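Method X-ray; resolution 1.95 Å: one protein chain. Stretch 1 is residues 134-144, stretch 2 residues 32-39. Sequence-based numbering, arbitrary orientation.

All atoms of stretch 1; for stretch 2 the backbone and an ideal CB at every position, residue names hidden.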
# COMPACT_ATOMS: atom_id res chain seq x y z
N PHE A 134 -6.68 -1.13 -16.70
CA PHE A 134 -8.10 -0.92 -16.46
C PHE A 134 -8.42 0.09 -15.34
O PHE A 134 -9.43 0.80 -15.40
CB PHE A 134 -8.73 -2.27 -16.14
CG PHE A 134 -10.22 -2.31 -16.29
CD1 PHE A 134 -10.87 -1.48 -17.16
CD2 PHE A 134 -10.96 -3.22 -15.54
CE1 PHE A 134 -12.25 -1.54 -17.31
CE2 PHE A 134 -12.33 -3.28 -15.68
CZ PHE A 134 -12.97 -2.44 -16.56
N THR A 135 -7.57 0.15 -14.31
CA THR A 135 -7.81 1.07 -13.20
C THR A 135 -7.83 2.53 -13.65
O THR A 135 -8.59 3.34 -13.12
CB THR A 135 -6.74 0.88 -12.08
OG1 THR A 135 -6.92 -0.40 -11.49
CG2 THR A 135 -6.90 1.94 -10.99
N TYR A 136 -7.03 2.84 -14.67
CA TYR A 136 -6.83 4.23 -15.09
C TYR A 136 -7.76 4.68 -16.20
O TYR A 136 -7.40 5.51 -17.01
CB TYR A 136 -5.37 4.44 -15.49
CG TYR A 136 -4.47 3.99 -14.38
CD1 TYR A 136 -4.46 4.68 -13.17
CD2 TYR A 136 -3.67 2.87 -14.50
CE1 TYR A 136 -3.67 4.28 -12.12
CE2 TYR A 136 -2.86 2.45 -13.45
CZ TYR A 136 -2.88 3.17 -12.26
OH TYR A 136 -2.09 2.78 -11.19
N PHE A 137 -8.97 4.13 -16.23
CA PHE A 137 -10.02 4.61 -17.12
C PHE A 137 -11.05 5.42 -16.34
O PHE A 137 -11.22 5.21 -15.13
CB PHE A 137 -10.69 3.45 -17.84
CG PHE A 137 -9.86 2.87 -18.94
CD1 PHE A 137 -8.86 1.95 -18.66
CD2 PHE A 137 -10.06 3.26 -20.26
CE1 PHE A 137 -8.07 1.42 -19.69
CE2 PHE A 137 -9.29 2.73 -21.29
CZ PHE A 137 -8.29 1.81 -21.00
N SER A 138 -11.73 6.32 -17.02
CA SER A 138 -12.75 7.16 -16.40
C SER A 138 -14.15 6.64 -16.68
O SER A 138 -14.63 6.72 -17.81
CB SER A 138 -12.62 8.61 -16.87
OG SER A 138 -13.60 9.41 -16.24
N PHE A 139 -14.80 6.11 -15.65
CA PHE A 139 -16.13 5.53 -15.78
C PHE A 139 -17.21 6.51 -15.32
O PHE A 139 -17.12 7.06 -14.23
CB PHE A 139 -16.24 4.23 -14.95
CG PHE A 139 -15.24 3.19 -15.34
CD1 PHE A 139 -13.98 3.16 -14.75
CD2 PHE A 139 -15.55 2.23 -16.29
CE1 PHE A 139 -13.04 2.20 -15.11
CE2 PHE A 139 -14.62 1.26 -16.64
CZ PHE A 139 -13.37 1.25 -16.06
N PRO A 140 -18.23 6.74 -16.17
CA PRO A 140 -19.35 7.63 -15.85
C PRO A 140 -20.50 6.94 -15.10
O PRO A 140 -21.58 7.54 -14.94
CB PRO A 140 -19.82 8.10 -17.23
CG PRO A 140 -19.54 6.93 -18.11
CD PRO A 140 -18.25 6.33 -17.59
N PHE A 141 -20.27 5.71 -14.66
CA PHE A 141 -21.26 4.95 -13.91
C PHE A 141 -20.55 4.27 -12.75
O PHE A 141 -19.33 4.07 -12.82
CB PHE A 141 -21.96 3.90 -14.81
CG PHE A 141 -21.01 3.00 -15.56
CD1 PHE A 141 -20.41 1.91 -14.93
CD2 PHE A 141 -20.73 3.22 -16.90
CE1 PHE A 141 -19.54 1.08 -15.63
CE2 PHE A 141 -19.87 2.39 -17.60
CZ PHE A 141 -19.28 1.32 -16.97
N PRO A 142 -21.28 3.93 -11.69
CA PRO A 142 -20.59 3.34 -10.53
C PRO A 142 -20.26 1.86 -10.73
O PRO A 142 -20.98 1.13 -11.44
CB PRO A 142 -21.60 3.53 -9.40
CG PRO A 142 -22.93 3.49 -10.09
CD PRO A 142 -22.72 4.12 -11.43
N ILE A 143 -19.16 1.43 -10.12
CA ILE A 143 -18.80 0.03 -10.09
C ILE A 143 -18.53 -0.36 -8.64
O ILE A 143 -17.74 0.29 -7.94
CB ILE A 143 -17.55 -0.27 -10.98
CG1 ILE A 143 -17.74 0.32 -12.38
CG2 ILE A 143 -17.30 -1.78 -11.07
CD1 ILE A 143 -16.60 -0.01 -13.36
N PHE A 144 -19.22 -1.40 -8.17
CA PHE A 144 -18.98 -1.96 -6.84
C PHE A 144 -18.54 -3.42 -6.92
O PHE A 144 -19.10 -4.19 -7.70
CB PHE A 144 -20.24 -1.94 -5.96
CG PHE A 144 -20.65 -0.57 -5.46
CD1 PHE A 144 -20.77 0.50 -6.31
CD2 PHE A 144 -21.00 -0.40 -4.13
CE1 PHE A 144 -21.19 1.74 -5.84
CE2 PHE A 144 -21.43 0.84 -3.66
CZ PHE A 144 -21.52 1.91 -4.52
N UNK A 32 -6.58 15.04 -15.98
CA UNK A 32 -7.82 14.29 -16.12
C UNK A 32 -8.27 13.57 -14.87
O UNK A 32 -8.09 14.04 -13.75
CB UNK A 32 -7.67 13.27 -17.25
N UNK A 33 -8.88 12.41 -15.07
CA UNK A 33 -9.52 11.71 -13.97
C UNK A 33 -9.61 10.25 -14.34
O UNK A 33 -9.58 9.89 -15.53
CB UNK A 33 -10.90 12.29 -13.66
N UNK A 34 -9.69 9.40 -13.32
CA UNK A 34 -9.95 7.99 -13.54
C UNK A 34 -10.75 7.43 -12.38
O UNK A 34 -10.97 8.11 -11.38
CB UNK A 34 -8.64 7.22 -13.72
N UNK A 35 -11.23 6.20 -12.54
CA UNK A 35 -12.14 5.64 -11.56
C UNK A 35 -13.57 6.00 -11.88
O UNK A 35 -13.89 6.43 -13.00
CB UNK A 35 -11.78 6.12 -10.15
N UNK A 36 -14.44 5.87 -10.89
CA UNK A 36 -15.88 5.84 -11.14
C UNK A 36 -16.65 6.78 -10.22
O UNK A 36 -16.15 7.20 -9.18
CB UNK A 36 -16.41 4.41 -10.98
N UNK A 37 -17.88 7.06 -10.61
CA UNK A 37 -18.82 7.77 -9.77
C UNK A 37 -20.22 7.39 -10.17
O UNK A 37 -20.47 7.05 -11.33
CB UNK A 37 -18.62 9.28 -9.86
N UNK A 38 -21.15 7.42 -9.22
CA UNK A 38 -22.55 7.37 -9.59
C UNK A 38 -23.00 8.77 -10.00
O UNK A 38 -22.29 9.76 -9.75
CB UNK A 38 -23.40 6.83 -8.44
N UNK A 39 -24.15 8.85 -10.66
CA UNK A 39 -24.78 10.14 -10.87
C UNK A 39 -25.24 10.67 -9.53
O UNK A 39 -25.33 9.93 -8.53
CB UNK A 39 -25.95 10.04 -11.85

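Position 32 lies beyond the reach of stretch 1: an ideal CB would find nothing within 5.5 Å, so this contact sets no rule there. The residue is glycine.

At position 33 the backbone is extended and CA-to-CB points sideways, with the ideal CB 4.7 Å from Ser-138 OG. Many polar or long, flexible chains would suit so loose a site. Gln-33 occupies it, and its CG packs 3.5 Å from Ser-138 OG while OE1 is hydrogen-bonded elsewhere in the structure.

Position 34 is far more demanding. Its CB also points sideways, but it sits 3.6 Å from Phe-137 O and 3.7 Å from Tyr-136 C, beside the Tyr-136 ring. A flat or broad apolar chain fits, whether aromatic, leucine or methionine. Phe-34 takes it with chi1 in p. The Tyr-136 ring turns its edge to the face of Phe-34, centroids 5.1 Å apart and planes at 71°, and Tyr-136 CD1 comes 3.8 Å from Phe-34 CE2. Thr-135 O also approaches the ring, 3.4 Å from Phe-34 CD2.

Position 35 is read from its backbone. At phi 87° and psi -163° a CB would be jammed against the preceding carbonyl oxygen, which by itself calls for glycine; stretch 1 leaves room, its nearest atom to an ideal CB, Phe-137 O, being 5.1 Å away. Gly-35 works through its main chain, parallel to stretch 1: its N donates to Phe-137 O at 2.8 Å, and Phe-139 N donates to Gly-35 O, also at 2.8 Å. The two bonds straddle Ser-138.

At position 36 the CB lies on the same side of the sheet as that of Phe-139, 4.0 Å from Phe-139 CB and 3.5 Å from Phe-141 O. A small or medium apolar chain would suit: alanine, valine or cysteine. Cys-36 sets SG 3.6 Å from Phe-139 CD1 and 3.8 Å from Ile-143 CG1, and is covalently bonded to a group elsewhere in the structure. Its CA approaches Phe-139 O at 3.5 Å in a CA-H...O contact.

Position 37 points away, so stretch 1 hardly restricts its side chain. Ser-37 OG donates to the main-chain O of position 38 at 2.8 Å. Its main-chain O lies 3.2 Å from Pro-142 N, which has no hydrogen to offer.

Position 38 points away overall, yet its CB touches Pro-142 CG at 3.8 Å; stretch 1 sets little limit beyond it, so serine, alanine or a longer chain could serve. Ser-38 OG donates to the main-chain O of position 39 at 3.1 Å.

Position 39 has open space, so many side chains would do, including a long polar one. Lys-39 reaches back through one water, which accepts from Lys-39 NZ at 3.2 Å and donates to Pro-140 O, 2.7 Å from the water oxygen.

Stretch 2 (32-39) GQFGCSSK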
# COMPACT_ATOMS: atom_id res chain seq x y z
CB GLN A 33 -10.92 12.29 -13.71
CG GLN A 33 -11.88 12.10 -14.89
CD GLN A 33 -13.19 12.87 -14.74
OE1 GLN A 33 -13.48 13.45 -13.70
NE2 GLN A 33 -13.99 12.87 -15.80
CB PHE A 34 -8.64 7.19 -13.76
CG PHE A 34 -7.68 7.21 -12.59
CD1 PHE A 34 -6.69 8.19 -12.49
CD2 PHE A 34 -7.72 6.21 -11.62
CE1 PHE A 34 -5.78 8.18 -11.42
CE2 PHE A 34 -6.82 6.20 -10.54
CZ PHE A 34 -5.84 7.19 -10.45
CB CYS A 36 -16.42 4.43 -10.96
SG CYS A 36 -15.32 3.08 -11.46
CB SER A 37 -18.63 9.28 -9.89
OG SER A 37 -19.59 9.97 -9.11
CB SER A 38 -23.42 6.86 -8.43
OG SER A 38 -23.42 7.79 -7.36
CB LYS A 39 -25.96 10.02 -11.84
CG LYS A 39 -25.57 9.83 -13.31
CD LYS A 39 -25.07 11.13 -13.92
CE LYS A 39 -24.72 10.99 -15.40
NZ LYS A 39 -25.42 9.83 -16.03
O HOH W 1 -24.20 7.10 -14.97
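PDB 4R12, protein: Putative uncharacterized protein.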